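Local coordinates for protein B-agarase (Agarivorans gilvus, PDB 5Z6P) that probably hydrolyses beta-galactosidic linkages of agarose, as a beta-agarase of glycoside hydrolase family 50, at residues E647-E652 with E697-T702. Sequence-based numbering, arbitrary orientation.
Sequences EGLHPE and ERYMQT
G648 lies against Y699, and here the loop packs tightly on the helix. The CA atoms of G648 and Y699 are 4.3 Å apart. G648 CA touches Y699 CD2 at 3.5 Å. It meets the tyrosine ring obliquely. CG of Y699 is anti to the backbone N (chi1 -170°), which swings the ring past G648 CA. E647 O points at the helix and receives a weak, bent CA-H...O contact from Y699 CA at 3.4 Å. The far end of the tyrosine is fixed by a hydrogen bond from its OH group to the carbonyl of Y644, and its ring stacks with F669. The L649 side chain packs on I666, W654 and V703. It also approaches T702 CG2, but the placement of that methyl is doubtful.

The two ends of the contact are looser and use water. At one end a water donates to E647 OE1 and accepts from R698 NH1 at 2.6 Å, in the guanidinium plane. The opposite charges probably attract, although OE1 and NH1 remain 4.8 Å apart. E647 OE1 is also hydrogen-bonded by S195 OG and L196 N, between strands 185-193 and 199-210, so another part of the chain holds this buried carboxylate. At the other end a second water links L649 O to T702 OG1. H650 N bonds back to G648 O, closing an inverse gamma turn around L649 that bends the loop. The loop following strand 640-643 thus packs against helix 689-704, which follows the neighbouring parallel strand 664-668, as expected of the (beta/alpha)8-barrel catalytic domain of family 50 agarases.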
loop_
_atom_site.group_PDB
_atom_site.type_symbol
_atom_site.label_atom_id
_atom_site.label_comp_id
_atom_site.label_asym_id
_atom_site.label_seq_id
_atom_site.Cartn_x
_atom_site.Cartn_y
_atom_site.Cartn_z
ATOM N N GLU A 647 -11.279 2.766 0.372
ATOM C CA GLU A 647 -11.912 3.820 1.146
ATOM C C GLU A 647 -12.363 3.334 2.523
ATOM O O GLU A 647 -12.619 4.143 3.409
ATOM C CB GLU A 647 -13.077 4.416 0.364
ATOM C CG GLU A 647 -12.651 5.120 -0.926
ATOM C CD GLU A 647 -13.758 5.930 -1.568
ATOM O OE1 GLU A 647 -14.765 6.205 -0.899
ATOM O OE2 GLU A 647 -13.608 6.309 -2.745
ATOM N N GLY A 648 -12.437 2.013 2.695
ATOM C CA GLY A 648 -12.740 1.396 3.977
ATOM C C GLY A 648 -13.064 -0.085 3.792
ATOM O O GLY A 648 -12.924 -0.619 2.687
ATOM N N LEU A 649 -13.499 -0.741 4.868
ATOM C CA LEU A 649 -13.819 -2.168 4.848
ATOM C C LEU A 649 -15.176 -2.407 4.197
ATOM O O LEU A 649 -16.171 -2.696 4.870
ATOM C CB LEU A 649 -13.793 -2.759 6.268
ATOM C CG LEU A 649 -12.511 -2.505 7.062
ATOM C CD1 LEU A 649 -12.555 -3.177 8.438
ATOM C CD2 LEU A 649 -11.297 -2.976 6.270
ATOM N N HIS A 650 -15.194 -2.274 2.881
ATOM C CA HIS A 650 -16.383 -2.525 2.099
ATOM C C HIS A 650 -16.959 -3.908 2.430
ATOM O O HIS A 650 -16.220 -4.883 2.473
ATOM C CB HIS A 650 -16.050 -2.408 0.628
ATOM C CG HIS A 650 -17.249 -2.323 -0.257
ATOM N ND1 HIS A 650 -18.067 -3.402 -0.502
ATOM C CD2 HIS A 650 -17.759 -1.294 -0.963
ATOM C CE1 HIS A 650 -19.036 -3.039 -1.319
ATOM N NE2 HIS A 650 -18.879 -1.761 -1.606
ATOM N N PRO A 651 -18.268 -3.970 2.735
ATOM C CA PRO A 651 -18.908 -5.220 3.164
ATOM C C PRO A 651 -18.690 -6.414 2.227
ATOM O O PRO A 651 -18.530 -7.519 2.710
ATOM C CB PRO A 651 -20.404 -4.857 3.222
ATOM C CG PRO A 651 -20.491 -3.347 3.070
ATOM C CD PRO A 651 -19.102 -2.795 3.043
ATOM N N GLU A 652 -18.673 -6.191 0.927
ATOM C CA GLU A 652 -18.617 -7.288 -0.027
ATOM C C GLU A 652 -17.312 -8.135 0.053
ATOM O O GLU A 652 -17.400 -9.346 0.190
ATOM C CB GLU A 652 -18.837 -6.736 -1.433
ATOM C CG GLU A 652 -19.180 -7.755 -2.489
ATOM C CD GLU A 652 -19.242 -7.140 -3.874
ATOM O OE1 GLU A 652 -19.819 -6.045 -4.016
ATOM O OE2 GLU A 652 -18.677 -7.738 -4.815
ATOM N N GLU A 697 -11.371 9.581 8.395
ATOM C CA GLU A 697 -12.416 9.325 9.368
ATOM C C GLU A 697 -13.387 8.278 8.854
ATOM O O GLU A 697 -13.747 7.371 9.587
ATOM C CB GLU A 697 -13.169 10.618 9.723
ATOM C CG GLU A 697 -14.245 10.403 10.743
ATOM C CD GLU A 697 -14.689 11.688 11.413
ATOM O OE1 GLU A 697 -14.559 12.760 10.795
ATOM O OE2 GLU A 697 -15.155 11.608 12.566
ATOM N N ARG A 698 -13.801 8.401 7.598
ATOM C CA ARG A 698 -14.729 7.449 7.009
ATOM C C ARG A 698 -14.157 6.025 7.028
ATOM O O ARG A 698 -14.858 5.069 7.354
ATOM C CB ARG A 698 -15.084 7.849 5.581
ATOM C CG ARG A 698 -16.120 8.972 5.469
ATOM C CD ARG A 698 -16.507 9.193 4.000
ATOM N NE ARG A 698 -16.399 10.600 3.648
ATOM C CZ ARG A 698 -15.869 11.057 2.527
ATOM N NH1 ARG A 698 -15.402 10.224 1.609
ATOM N NH2 ARG A 698 -15.813 12.354 2.324
ATOM N N TYR A 699 -12.882 5.896 6.681
ATOM C CA TYR A 699 -12.207 4.607 6.763
ATOM C C TYR A 699 -12.302 4.080 8.174
ATOM O O TYR A 699 -12.758 2.973 8.381
ATOM C CB TYR A 699 -10.735 4.705 6.337
ATOM C CG TYR A 699 -10.028 3.348 6.162
ATOM C CD1 TYR A 699 -9.640 2.577 7.254
ATOM C CD2 TYR A 699 -9.728 2.866 4.894
ATOM C CE1 TYR A 699 -8.967 1.337 7.073
ATOM C CE2 TYR A 699 -9.075 1.631 4.710
ATOM C CZ TYR A 699 -8.699 0.881 5.789
ATOM O OH TYR A 699 -8.051 -0.318 5.564
ATOM N N MET A 700 -11.901 4.876 9.149
ATOM C CA MET A 700 -11.816 4.370 10.509
ATOM C C MET A 700 -13.147 3.932 11.111
ATOM O O MET A 700 -13.177 2.965 11.868
ATOM C CB MET A 700 -11.166 5.394 11.409
ATOM C CG MET A 700 -9.676 5.491 11.180
ATOM S SD MET A 700 -8.880 3.900 11.400
ATOM C CE MET A 700 -9.255 3.621 13.127
ATOM N N GLN A 701 -14.232 4.631 10.778
ATOM C CA GLN A 701 -15.554 4.314 11.319
ATOM C C GLN A 701 -15.895 2.883 10.972
ATOM O O GLN A 701 -16.425 2.106 11.761
ATOM C CB GLN A 701 -16.617 5.252 10.736
ATOM C CG GLN A 701 -16.479 6.699 11.120
ATOM C CD GLN A 701 -17.485 7.598 10.411
ATOM O OE1 GLN A 701 -17.963 7.284 9.325
ATOM N NE2 GLN A 701 -17.793 8.734 11.023
ATOM N N THR A 702 -15.560 2.579 9.734
ATOM C CA THR A 702 -15.758 1.311 9.106
ATOM C C THR A 702 -15.013 0.154 9.825
ATOM O O THR A 702 -15.512 -0.981 9.918
ATOM C CB THR A 702 -15.350 1.506 7.637
ATOM O OG1 THR A 702 -16.486 1.441 6.764
ATOM C CG2 THR A 702 -14.264 0.663 7.255
HETATM O O HOH W 1 -14.714 7.687 1.642
HETATM O O HOH W 2 -18.177 -0.605 5.171
#